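Local coordinates for protein mannitol dehydrogenase (Helicobacter pylori, PDB 3TWO) that probably catalyses the zinc-dependent, reversible interconversion of cinnamyl alcohols and the matching aldehydes, with NADP(H) as the cofactor, at residues B[42-47]-B[51-56]; B[130-135]-B[325-330]; B[93-96]-B[100-103]; B[161-166]-B[291-296]. All coordinates share one frame; numbering follows the deposited sequence.

In the fold
Interactions 1, 2 and 4 all touch the same NADPH, and interaction 3 sits apart at a second zinc. Interactions 1 and 2 meet: Asp45 of helix 43-49 reaches Tyr132, and Ile46 packs on Leu330 of helix 323-331. Interaction 4 approaches the nicotinamide end of the cofactor, while interaction 1 grips its nicotinamide ribose and diphosphate. Interactions 2 and 4 are buried. Interactions 1 and 3 are only partly so, the latter with exposed lysines. The chemistry follows the place. A histidine and a carboxylate are hydrogen-bonded beside the ribose, two phenols pair in the interior, sulfurs bind metal near the surface, and a water joins helix 158-171 to the loop that carries Ile293.

Interaction 1. Residues B[42-47]-B[51-56]. With ZN (zinc ion), chain G; NDP (NADPH dihydro-nicotinamide-adenine-dinucleotide phosphate), chain F.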
# COMPACT_ATOMS: atom_id res chain seq x y z
N CYS B 42 17.89 -11.27 16.53
CA CYS B 42 16.71 -10.87 15.81
C CYS B 42 16.49 -11.97 14.72
O CYS B 42 17.45 -12.56 14.26
CB CYS B 42 17.05 -9.52 15.16
SG CYS B 42 15.78 -8.96 13.99
N HIS B 43 15.27 -12.17 14.26
CA HIS B 43 15.03 -13.13 13.14
C HIS B 43 15.70 -12.69 11.81
O HIS B 43 15.97 -13.52 10.96
CB HIS B 43 13.52 -13.38 12.93
CG HIS B 43 13.18 -14.75 12.41
ND1 HIS B 43 13.63 -15.23 11.19
CD2 HIS B 43 12.32 -15.69 12.89
CE1 HIS B 43 13.13 -16.45 10.98
NE2 HIS B 43 12.32 -16.74 11.99
N SER B 44 15.96 -11.40 11.66
CA SER B 44 16.81 -10.90 10.55
C SER B 44 18.17 -11.56 10.57
O SER B 44 18.79 -11.78 9.48
CB SER B 44 17.02 -9.37 10.65
OG SER B 44 15.75 -8.73 10.59
N ASP B 45 18.67 -11.87 11.77
CA ASP B 45 19.97 -12.54 11.88
C ASP B 45 19.94 -13.90 11.12
O ASP B 45 20.90 -14.31 10.43
CB ASP B 45 20.35 -12.77 13.34
CG ASP B 45 20.55 -11.46 14.13
OD1 ASP B 45 20.62 -10.34 13.58
OD2 ASP B 45 20.66 -11.54 15.36
N ILE B 46 18.82 -14.60 11.29
CA ILE B 46 18.65 -15.93 10.77
C ILE B 46 18.42 -15.87 9.25
O ILE B 46 19.04 -16.66 8.51
CB ILE B 46 17.40 -16.61 11.39
CG1 ILE B 46 17.52 -16.66 12.91
CG2 ILE B 46 17.22 -18.02 10.78
CD1 ILE B 46 16.21 -17.13 13.60
N HIS B 47 17.52 -14.96 8.81
CA HIS B 47 17.27 -14.74 7.39
C HIS B 47 18.63 -14.44 6.68
O HIS B 47 18.91 -14.99 5.57
CB HIS B 47 16.34 -13.55 7.15
CG HIS B 47 14.91 -13.73 7.63
ND1 HIS B 47 14.12 -14.80 7.26
CD2 HIS B 47 14.11 -12.93 8.40
CE1 HIS B 47 12.91 -14.68 7.80
NE2 HIS B 47 12.86 -13.53 8.45
N SER B 51 20.96 -16.91 4.13
CA SER B 51 20.75 -16.48 2.73
C SER B 51 19.29 -16.60 2.26
O SER B 51 19.03 -17.05 1.16
CB SER B 51 21.70 -17.28 1.78
OG SER B 51 23.05 -16.94 2.13
N GLU B 52 18.34 -16.18 3.08
CA GLU B 52 16.92 -16.36 2.75
C GLU B 52 16.41 -15.21 1.92
O GLU B 52 15.35 -15.29 1.30
CB GLU B 52 16.07 -16.56 4.04
CG GLU B 52 16.29 -18.00 4.58
CD GLU B 52 15.61 -18.31 5.94
OE1 GLU B 52 15.04 -17.42 6.62
OE2 GLU B 52 15.68 -19.48 6.35
N TRP B 53 17.16 -14.10 1.96
CA TRP B 53 16.78 -12.88 1.24
C TRP B 53 17.61 -12.70 -0.02
O TRP B 53 17.13 -12.18 -1.00
CB TRP B 53 17.04 -11.68 2.10
CG TRP B 53 16.16 -11.55 3.31
CD1 TRP B 53 14.91 -12.10 3.52
CD2 TRP B 53 16.47 -10.78 4.47
NE1 TRP B 53 14.42 -11.71 4.78
CE2 TRP B 53 15.35 -10.89 5.37
CE3 TRP B 53 17.57 -10.00 4.84
CZ2 TRP B 53 15.32 -10.25 6.63
CZ3 TRP B 53 17.53 -9.33 6.12
CH2 TRP B 53 16.40 -9.47 6.98
N LYS B 54 18.88 -13.06 0.09
CA LYS B 54 19.88 -12.91 -0.93
C LYS B 54 21.09 -13.79 -0.51
O LYS B 54 21.13 -14.35 0.58
CB LYS B 54 20.31 -11.44 -1.04
CG LYS B 54 20.96 -10.92 0.26
CD LYS B 54 21.40 -9.46 0.13
CE LYS B 54 22.07 -9.05 1.40
NZ LYS B 54 21.42 -7.81 1.91
N GLU B 55 22.08 -13.83 -1.38
CA GLU B 55 23.30 -14.50 -1.14
C GLU B 55 24.08 -13.75 -0.06
O GLU B 55 24.35 -12.57 -0.20
CB GLU B 55 24.06 -14.48 -2.45
CG GLU B 55 23.58 -15.51 -3.42
CD GLU B 55 24.10 -16.86 -3.03
OE1 GLU B 55 23.39 -17.61 -2.32
OE2 GLU B 55 25.27 -17.15 -3.39
N GLY B 56 24.47 -14.44 1.01
CA GLY B 56 25.14 -13.73 2.10
C GLY B 56 26.63 -13.52 1.89
O GLY B 56 27.28 -14.17 1.09
ZN ZN G . 16.64 -6.72 13.29
PA NDP F . 10.77 -13.91 15.73
O1A NDP F . 10.61 -15.29 15.23
O2A NDP F . 10.71 -13.46 17.24
O5B NDP F . 9.15 -13.73 15.76
C5B NDP F . 8.26 -14.15 14.60
C4B NDP F . 6.88 -14.49 15.16
O4B NDP F . 5.80 -14.68 14.16
C3B NDP F . 6.99 -15.80 15.98
O3B NDP F . 6.30 -15.57 17.27
C2B NDP F . 6.21 -16.81 15.10
O2B NDP F . 5.62 -17.76 16.00
C1B NDP F . 5.08 -15.93 14.51
N9A NDP F . 4.63 -16.37 13.17
C8A NDP F . 5.40 -16.97 12.24
N7A NDP F . 4.64 -17.15 11.17
C5A NDP F . 3.43 -16.67 11.41
C6A NDP F . 2.27 -16.59 10.66
N6A NDP F . 2.16 -17.07 9.37
N1A NDP F . 1.21 -16.04 11.26
C2A NDP F . 1.24 -15.55 12.48
N3A NDP F . 2.33 -15.60 13.21
C4A NDP F . 3.43 -16.17 12.68
O3 NDP F . 10.88 -12.76 14.67
PN NDP F . 11.27 -11.30 14.94
O1N NDP F . 10.23 -10.59 15.71
O2N NDP F . 12.73 -11.07 15.39
O5D NDP F . 11.27 -10.74 13.46
C5D NDP F . 10.05 -11.01 12.62
C4D NDP F . 10.32 -10.59 11.11
O4D NDP F . 10.59 -9.17 11.23
C3D NDP F . 11.56 -11.23 10.43
O3D NDP F . 11.22 -11.52 9.05
C2D NDP F . 12.62 -10.12 10.60
O2D NDP F . 13.55 -10.18 9.58
C1D NDP F . 11.73 -8.87 10.38
N1N NDP F . 12.36 -7.57 10.82
C2N NDP F . 12.19 -6.44 9.99
C3N NDP F . 12.74 -5.22 10.33
C7N NDP F . 12.46 -4.00 9.46
O7N NDP F . 11.47 -3.98 8.71
N7N NDP F . 13.17 -2.93 9.76
C4N NDP F . 13.53 -5.13 11.51
C5N NDP F . 13.68 -6.25 12.37
C6N NDP F . 13.13 -7.46 12.04
P2B NDP F . 5.59 -19.30 15.72
O1X NDP F . 6.14 -19.96 17.12
O2X NDP F . 4.25 -19.70 15.27
O3X NDP F . 6.70 -19.62 14.63
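His47 carries most of the contact with Glu52 and Trp53. Its CB lies over the Trp53 indole, 3.7 Å from the centroid of the five-membered ring, a CH-pi contact. CG follows onto the same indole and comes 3.5 Å from Trp53 NE1. The two rings are tilted by 30° and slid apart, so they overlap little. His43 ND1 covers the opposite face of the His47 ring near its rim. At the edge, His47 ND1 donates to Glu52 OE1 at 2.8 Å in a bent bond. The oxygen is met nearly end-on, but lies somewhat out of the ring plane. His47 CD2 is 3.0 Å from NADPH O2D. At the tip, His47 NE2 is hydrogen-bonded to NADPH O3D at 2.7 Å. The Glu52 chain is extended beyond CG (chi2 175°), which carries OE1 as far as the ring; the ring and carboxylate planes are 58° apart. The backbone adds a Schellman motif with Ser51 at positive phi, where Glu52 N donates to His47 O at 2.8 Å. Ser44 OG shares a 2.8 Å hydrogen bond with NADPH O2D, and Cys42 SG binds zinc at 2.5 Å with His64 and Cys160. Trp53 NE1 is hydrogen-bonded to Leu266 O. Both nitrogens of His47 are therefore engaged, which fixes the rotation of its ring. The Glu52 carboxylate is a second-shell group that positions a residue hydrogen-bonded directly to the ribose.

Interaction 2. Residues B[130-135]-B[325-330]. With NDP (NADPH dihydro-nicotinamide-adenine-dinucleotide phosphate), chain F.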
# COMPACT_ATOMS: atom_id res chain seq x y z
N GLY B 130 28.96 -8.14 12.94
CA GLY B 130 27.91 -7.72 13.86
C GLY B 130 28.17 -7.86 15.34
O GLY B 130 29.35 -7.89 15.81
N GLY B 131 27.07 -8.02 16.07
CA GLY B 131 27.05 -7.93 17.50
C GLY B 131 27.27 -9.21 18.25
O GLY B 131 27.44 -9.15 19.48
N TYR B 132 27.32 -10.39 17.57
CA TYR B 132 27.68 -11.65 18.30
C TYR B 132 29.19 -11.70 18.56
O TYR B 132 29.85 -12.61 18.12
CB TYR B 132 27.29 -12.96 17.56
CG TYR B 132 25.85 -13.18 17.16
CD1 TYR B 132 24.80 -12.35 17.64
CD2 TYR B 132 25.53 -14.22 16.31
CE1 TYR B 132 23.45 -12.57 17.23
CE2 TYR B 132 24.14 -14.47 15.93
CZ TYR B 132 23.14 -13.64 16.37
OH TYR B 132 21.83 -13.85 15.93
N SER B 133 29.73 -10.70 19.24
CA SER B 133 31.19 -10.56 19.33
C SER B 133 31.48 -9.73 20.58
O SER B 133 30.55 -9.18 21.20
CB SER B 133 31.72 -9.84 18.09
OG SER B 133 31.27 -8.49 18.00
N ASN B 134 32.77 -9.58 20.93
CA ASN B 134 33.12 -8.98 22.20
C ASN B 134 33.25 -7.46 22.13
O ASN B 134 33.30 -6.80 23.17
CB ASN B 134 34.39 -9.62 22.82
CG ASN B 134 35.65 -9.43 21.97
OD1 ASN B 134 36.79 -9.53 22.47
ND2 ASN B 134 35.47 -9.18 20.70
N ASN B 135 33.34 -6.91 20.92
CA ASN B 135 33.47 -5.47 20.80
C ASN B 135 33.03 -5.03 19.42
O ASN B 135 32.82 -5.89 18.55
CB ASN B 135 34.94 -5.02 21.11
CG ASN B 135 35.95 -5.55 20.11
OD1 ASN B 135 35.67 -5.62 18.90
ND2 ASN B 135 37.16 -5.89 20.59
N THR B 325 20.95 -23.55 18.80
CA THR B 325 19.70 -23.89 19.46
C THR B 325 18.66 -22.80 19.40
O THR B 325 17.53 -23.06 19.04
CB THR B 325 20.00 -24.34 20.90
OG1 THR B 325 20.79 -25.53 20.78
CG2 THR B 325 18.65 -24.63 21.66
N ALA B 326 19.02 -21.56 19.69
CA ALA B 326 18.08 -20.42 19.56
C ALA B 326 17.47 -20.35 18.13
O ALA B 326 16.25 -20.22 18.00
CB ALA B 326 18.76 -19.09 19.91
N TYR B 327 18.32 -20.43 17.09
CA TYR B 327 17.87 -20.34 15.69
C TYR B 327 16.93 -21.52 15.37
O TYR B 327 15.91 -21.36 14.73
CB TYR B 327 19.08 -20.41 14.74
CG TYR B 327 19.85 -19.12 14.49
CD1 TYR B 327 19.93 -18.11 15.46
CD2 TYR B 327 20.47 -18.90 13.23
CE1 TYR B 327 20.63 -16.92 15.20
CE2 TYR B 327 21.17 -17.72 12.97
CZ TYR B 327 21.27 -16.76 13.97
OH TYR B 327 21.94 -15.61 13.72
N HIS B 328 17.28 -22.72 15.80
CA HIS B 328 16.35 -23.84 15.64
C HIS B 328 14.97 -23.48 16.24
O HIS B 328 13.93 -23.60 15.58
CB HIS B 328 16.87 -25.10 16.35
CG HIS B 328 15.85 -26.20 16.37
ND1 HIS B 328 15.62 -27.00 15.27
CD2 HIS B 328 14.95 -26.59 17.31
CE1 HIS B 328 14.64 -27.85 15.54
NE2 HIS B 328 14.22 -27.63 16.77
N ASN B 329 14.98 -23.03 17.49
CA ASN B 329 13.73 -22.76 18.22
C ASN B 329 12.93 -21.72 17.51
O ASN B 329 11.72 -21.86 17.36
CB ASN B 329 14.07 -22.32 19.62
CG ASN B 329 14.41 -23.49 20.50
OD1 ASN B 329 14.21 -24.63 20.11
ND2 ASN B 329 14.88 -23.22 21.72
N LEU B 330 13.63 -20.70 17.00
CA LEU B 330 13.00 -19.59 16.30
C LEU B 330 12.41 -19.99 14.95
O LEU B 330 11.55 -19.30 14.41
CB LEU B 330 14.00 -18.42 16.15
CG LEU B 330 14.19 -17.54 17.42
CD1 LEU B 330 15.52 -16.75 17.34
CD2 LEU B 330 12.91 -16.58 17.73
PA NDP F . 10.77 -13.91 15.73
O1A NDP F . 10.61 -15.29 15.23
O2A NDP F . 10.71 -13.46 17.24
O5B NDP F . 9.15 -13.73 15.76
C5B NDP F . 8.26 -14.15 14.60
C4B NDP F . 6.88 -14.49 15.16
O4B NDP F . 5.80 -14.68 14.16
C3B NDP F . 6.99 -15.80 15.98
O3B NDP F . 6.30 -15.57 17.27
C2B NDP F . 6.21 -16.81 15.10
O2B NDP F . 5.62 -17.76 16.00
C1B NDP F . 5.08 -15.93 14.51
N9A NDP F . 4.63 -16.37 13.17
C8A NDP F . 5.40 -16.97 12.24
N7A NDP F . 4.64 -17.15 11.17
C5A NDP F . 3.43 -16.67 11.41
C6A NDP F . 2.27 -16.59 10.66
N6A NDP F . 2.16 -17.07 9.37
N1A NDP F . 1.21 -16.04 11.26
C2A NDP F . 1.24 -15.55 12.48
N3A NDP F . 2.33 -15.60 13.21
C4A NDP F . 3.43 -16.17 12.68
O3 NDP F . 10.88 -12.76 14.67
PN NDP F . 11.27 -11.30 14.94
O1N NDP F . 10.23 -10.59 15.71
O2N NDP F . 12.73 -11.07 15.39
O5D NDP F . 11.27 -10.74 13.46
C5D NDP F . 10.05 -11.01 12.62
C4D NDP F . 10.32 -10.59 11.11
O4D NDP F . 10.59 -9.17 11.23
C3D NDP F . 11.56 -11.23 10.43
O3D NDP F . 11.22 -11.52 9.05
C2D NDP F . 12.62 -10.12 10.60
O2D NDP F . 13.55 -10.18 9.58
C1D NDP F . 11.73 -8.87 10.38
N1N NDP F . 12.36 -7.57 10.82
C2N NDP F . 12.19 -6.44 9.99
C3N NDP F . 12.74 -5.22 10.33
C7N NDP F . 12.46 -4.00 9.46
O7N NDP F . 11.47 -3.98 8.71
N7N NDP F . 13.17 -2.93 9.76
C4N NDP F . 13.53 -5.13 11.51
C5N NDP F . 13.68 -6.25 12.37
C6N NDP F . 13.13 -7.46 12.04
P2B NDP F . 5.59 -19.30 15.72
O1X NDP F . 6.14 -19.96 17.12
O2X NDP F . 4.25 -19.70 15.27
O3X NDP F . 6.70 -19.62 14.63
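This is a buried hydrogen bond between two tyrosine hydroxyls, Tyr132 and Tyr327. It joins the loop between strands 126-127 and 135-139 to helix 323-331, almost two hundred residues further along the chain. Tyr132 OH and Tyr327 OH are 2.8 Å apart, and either could be the donor. The two side chains come from opposite directions. The backbones stay well apart: Tyr132 CA and Ala326 CA, the nearest alpha carbons, are 13.1 Å from each other. Each hydroxyl lies at the edge of the other ring, near its plane. Tyr327 OH is 3.3 Å from Tyr132 CE2, and Tyr132 OH is 3.4 Å from Tyr327 CE1. The rings themselves do not stack; their carbons come together at 4.2 Å, between Tyr132 CE2 and Tyr327 CZ. Tyr327 leaves its helix with CG anti to its carbonyl carbon (chi1 -83°), which sends the ring toward the loop. Tyr132 sits at the centre of an inverse gamma turn, closed by a weak bond from Ser133 N to Gly131 O. Its hydroxyl has a further, weak hydrogen bond to Asp45 OD2, so the phenol pair is tied to helix 43-49 as well. One turn on from Tyr327, Leu330 touches the cofactor, with CD2 3.6 Å from NADPH O1A. Around the pair, Tyr327 meets Phe17 edge-to-face and packs on Asp45, Ile46 and Ala49 of helix 43-49, while Tyr132 rests on Ile341 of strand 338-342.

Interaction 3. Residues B[93-96]-B[100-103]. With ZN (zinc ion), chain H.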
# COMPACT_ATOMS: atom_id res chain seq x y z
N ASN B 93 26.94 3.40 9.97
CA ASN B 93 27.47 4.52 9.15
C ASN B 93 26.53 4.82 7.98
O ASN B 93 25.69 3.95 7.67
CB ASN B 93 28.86 4.20 8.61
CG ASN B 93 29.79 5.42 8.68
OD1 ASN B 93 29.32 6.54 8.72
ND2 ASN B 93 31.11 5.18 8.81
N SER B 94 26.64 6.03 7.40
CA SER B 94 25.91 6.45 6.20
C SER B 94 26.62 7.67 5.60
O SER B 94 27.60 8.11 6.16
CB SER B 94 24.42 6.76 6.49
OG SER B 94 24.26 7.87 7.37
N CYS B 95 26.10 8.24 4.51
CA CYS B 95 26.94 9.18 3.72
C CYS B 95 26.89 10.57 4.37
O CYS B 95 27.82 11.35 4.24
CB CYS B 95 26.54 9.27 2.23
SG CYS B 95 25.12 10.39 1.94
N LYS B 96 25.81 10.83 5.11
CA LYS B 96 25.66 12.07 5.89
C LYS B 96 25.50 13.27 4.93
O LYS B 96 25.60 14.41 5.35
CB LYS B 96 26.85 12.33 6.85
CG LYS B 96 27.36 11.14 7.71
CD LYS B 96 28.66 11.54 8.46
CE LYS B 96 29.40 10.37 9.13
NZ LYS B 96 29.67 9.24 8.12
N PRO B 100 17.86 11.32 2.63
CA PRO B 100 17.50 10.54 3.82
C PRO B 100 18.40 10.82 5.05
O PRO B 100 17.87 10.87 6.17
CB PRO B 100 17.61 9.10 3.34
CG PRO B 100 17.37 9.15 1.90
CD PRO B 100 17.79 10.51 1.40
N CYS B 101 19.72 10.99 4.86
CA CYS B 101 20.60 11.26 5.98
C CYS B 101 20.22 12.56 6.64
O CYS B 101 20.23 12.62 7.89
CB CYS B 101 22.09 11.31 5.58
SG CYS B 101 22.83 9.66 5.33
N LYS B 102 19.90 13.58 5.83
CA LYS B 102 19.53 14.89 6.38
C LYS B 102 18.17 14.84 7.10
O LYS B 102 17.98 15.52 8.10
CB LYS B 102 19.55 15.96 5.30
CG LYS B 102 20.95 16.67 5.16
CD LYS B 102 22.21 15.73 5.26
CE LYS B 102 23.42 16.44 4.71
NZ LYS B 102 23.46 17.87 5.10
N GLU B 103 17.24 14.00 6.64
CA GLU B 103 15.97 13.82 7.32
C GLU B 103 16.03 12.78 8.47
O GLU B 103 14.99 12.31 8.97
CB GLU B 103 14.86 13.53 6.30
CG GLU B 103 14.64 14.79 5.48
CD GLU B 103 13.73 14.61 4.28
OE1 GLU B 103 13.46 13.46 3.87
OE2 GLU B 103 13.27 15.64 3.74
ZN ZN H . 23.22 9.39 2.94
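The contact belongs to a four-cysteine zinc site, in which Cys95 and Cys101 each supply a sulfur. Cys95 SG is 2.4 Å from the zinc, and Cys101 SG is also 2.4 Å from it. Cys98 and Cys109 complete the site. The two sulfurs come from different backbone settings: Cys95 lies in the loop after strand 91-93, and Cys101 lies on the short helix 99-102. Cys101 SG has a further partner in the loop. Lys96 N donates to it at 3.2 Å, with an N-H...S angle of 150°, and such a bond would be expected to offset part of the thiolate charge. Ser94 OG lies 3.1 Å from Cys101 SG on the loop side, and its hydroxyl is hydrogen-bonded to Tyr142 OH. The backbone turns at Lys96, which has positive phi. Its long side chain bends at the end (chi4 53°) and folds back over the loop. There Lys96 NZ donates to Asn93 OD1 at 2.8 Å and to Ser94 O at 3.1 Å. Those two bonds tie Asn93 and Ser94 to the turn. The exposed Lys102 chain runs past the backbone of Lys96, with its CE near Lys96 O. Close-spaced cysteines round one zinc, remote from the cofactor, are typical of the structural zinc lobe of medium-chain alcohol dehydrogenases.

Interaction 4. Residues B[161-166]-B[291-296]; sequences AGITTY and SLIGGI. With NDP (NADPH dihydro-nicotinamide-adenine-dinucleotide phosphate), chain F.
One water links Thr164 and Ile293 by their backbone oxygens. It donates to Thr164 O and to Ile293 O, each at 2.8 Å, and accepts from Ser291 OG, also at 2.8 Å. The water thus joins helix and loop where they make no direct hydrogen bond with each other. Beside it, Thr164 OG1 touches Ile293 CD1 at 3.4 Å. With chi1 at -62°, Thr164 OG1 lies beside its own backbone N, where it also bonds to Cys160 O one turn back. Thr164 OG1 is also 3.3 Å from NADPH C4N, the nicotinamide carbon that carries the hydride. Ile293 CD1 packs close to the carboxamide nitrogen N7N. Further along, the Ile163 and Ile293 side chains cross at about a right angle, their CG2 methyls 3.8 Å apart. Ile163 CG1 lies 3.7 Å from Gly294 CA, in van der Waals contact with a backbone that bears no side chain. The loop leaves strand 287-290, the outermost strand, within this chain, at one end of the parallel Rossmann sheet, and leads into helix 296-308. Helix 158-171 packs over it, with Ile163 also on Thr299 of helix 296-308 and Thr164 on Leu188 of helix 187-198.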
# COMPACT_ATOMS: atom_id res chain seq x y z
N ALA B 161 14.26 -4.58 17.53
CA ALA B 161 12.83 -4.81 17.87
C ALA B 161 12.06 -3.60 18.37
O ALA B 161 10.89 -3.35 17.98
CB ALA B 161 12.70 -5.97 18.91
N GLY B 162 12.69 -2.86 19.28
CA GLY B 162 12.06 -1.64 19.84
C GLY B 162 11.82 -0.55 18.78
O GLY B 162 10.69 -0.20 18.54
N ILE B 163 12.87 -0.03 18.13
CA ILE B 163 12.63 1.01 17.10
C ILE B 163 11.72 0.55 15.93
O ILE B 163 10.91 1.31 15.45
CB ILE B 163 13.92 1.62 16.51
CG1 ILE B 163 13.51 2.78 15.57
CG2 ILE B 163 14.81 0.52 15.71
CD1 ILE B 163 12.80 3.93 16.25
N THR B 164 11.87 -0.70 15.47
CA THR B 164 11.20 -1.13 14.27
C THR B 164 9.68 -1.13 14.47
O THR B 164 8.91 -0.96 13.49
CB THR B 164 11.66 -2.53 13.80
OG1 THR B 164 13.07 -2.48 13.47
CG2 THR B 164 10.88 -2.97 12.53
N THR B 165 9.25 -1.26 15.73
CA THR B 165 7.84 -1.34 15.97
C THR B 165 7.36 -0.03 16.53
O THR B 165 6.25 0.38 16.20
CB THR B 165 7.53 -2.44 16.98
OG1 THR B 165 8.32 -2.20 18.13
CG2 THR B 165 7.91 -3.84 16.40
N TYR B 166 8.19 0.64 17.34
CA TYR B 166 7.87 1.97 17.82
C TYR B 166 7.56 2.93 16.60
O TYR B 166 6.58 3.72 16.61
CB TYR B 166 9.06 2.51 18.59
CG TYR B 166 8.91 3.92 19.17
CD1 TYR B 166 8.21 4.15 20.37
CD2 TYR B 166 9.50 5.02 18.53
CE1 TYR B 166 8.12 5.46 20.93
CE2 TYR B 166 9.40 6.32 19.06
CZ TYR B 166 8.73 6.52 20.25
OH TYR B 166 8.62 7.79 20.72
N SER B 291 7.87 -0.33 6.65
CA SER B 291 8.70 0.46 7.59
C SER B 291 10.02 -0.30 7.78
O SER B 291 10.00 -1.51 7.91
CB SER B 291 8.01 0.64 8.95
OG SER B 291 8.58 1.74 9.62
N LEU B 292 11.14 0.42 7.72
CA LEU B 292 12.46 -0.13 7.85
C LEU B 292 13.11 0.50 9.09
O LEU B 292 13.45 1.71 9.09
CB LEU B 292 13.30 0.17 6.60
CG LEU B 292 14.74 -0.42 6.62
CD1 LEU B 292 14.76 -1.92 6.77
CD2 LEU B 292 15.46 0.05 5.36
N ILE B 293 13.27 -0.30 10.14
CA ILE B 293 14.04 0.09 11.33
C ILE B 293 13.61 1.49 11.78
O ILE B 293 12.42 1.75 12.01
CB ILE B 293 15.57 0.10 10.99
CG1 ILE B 293 15.99 -1.23 10.43
CG2 ILE B 293 16.37 0.19 12.25
CD1 ILE B 293 15.86 -2.26 11.52
N GLY B 294 14.58 2.40 11.91
CA GLY B 294 14.31 3.82 12.16
C GLY B 294 15.62 4.53 12.07
O GLY B 294 16.68 3.90 12.07
N GLY B 295 15.56 5.83 12.00
CA GLY B 295 16.75 6.67 12.07
C GLY B 295 17.39 6.74 13.44
O GLY B 295 16.81 6.31 14.41
N ILE B 296 18.63 7.26 13.49
CA ILE B 296 19.35 7.42 14.77
C ILE B 296 18.56 8.28 15.80
O ILE B 296 18.34 7.89 16.98
CB ILE B 296 20.75 7.99 14.51
CG1 ILE B 296 21.59 6.94 13.76
CG2 ILE B 296 21.40 8.44 15.83
CD1 ILE B 296 21.72 5.50 14.52
PA NDP F . 10.77 -13.91 15.73
O1A NDP F . 10.61 -15.29 15.23
O2A NDP F . 10.71 -13.46 17.24
O5B NDP F . 9.15 -13.73 15.76
C5B NDP F . 8.26 -14.15 14.60
C4B NDP F . 6.88 -14.49 15.16
O4B NDP F . 5.80 -14.68 14.16
C3B NDP F . 6.99 -15.80 15.98
O3B NDP F . 6.30 -15.57 17.27
C2B NDP F . 6.21 -16.81 15.10
O2B NDP F . 5.62 -17.76 16.00
C1B NDP F . 5.08 -15.93 14.51
N9A NDP F . 4.63 -16.37 13.17
C8A NDP F . 5.40 -16.97 12.24
N7A NDP F . 4.64 -17.15 11.17
C5A NDP F . 3.43 -16.67 11.41
C6A NDP F . 2.27 -16.59 10.66
N6A NDP F . 2.16 -17.07 9.37
N1A NDP F . 1.21 -16.04 11.26
C2A NDP F . 1.24 -15.55 12.48
N3A NDP F . 2.33 -15.60 13.21
C4A NDP F . 3.43 -16.17 12.68
O3 NDP F . 10.88 -12.76 14.67
PN NDP F . 11.27 -11.30 14.94
O1N NDP F . 10.23 -10.59 15.71
O2N NDP F . 12.73 -11.07 15.39
O5D NDP F . 11.27 -10.74 13.46
C5D NDP F . 10.05 -11.01 12.62
C4D NDP F . 10.32 -10.59 11.11
O4D NDP F . 10.59 -9.17 11.23
C3D NDP F . 11.56 -11.23 10.43
O3D NDP F . 11.22 -11.52 9.05
C2D NDP F . 12.62 -10.12 10.60
O2D NDP F . 13.55 -10.18 9.58
C1D NDP F . 11.73 -8.87 10.38
N1N NDP F . 12.36 -7.57 10.82
C2N NDP F . 12.19 -6.44 9.99
C3N NDP F . 12.74 -5.22 10.33
C7N NDP F . 12.46 -4.00 9.46
O7N NDP F . 11.47 -3.98 8.71
N7N NDP F . 13.17 -2.93 9.76
C4N NDP F . 13.53 -5.13 11.51
C5N NDP F . 13.68 -6.25 12.37
C6N NDP F . 13.13 -7.46 12.04
P2B NDP F . 5.59 -19.30 15.72
O1X NDP F . 6.14 -19.96 17.12
O2X NDP F . 4.25 -19.70 15.27
O3X NDP F . 6.70 -19.62 14.63
O HOH W 1 10.20 0.26 11.30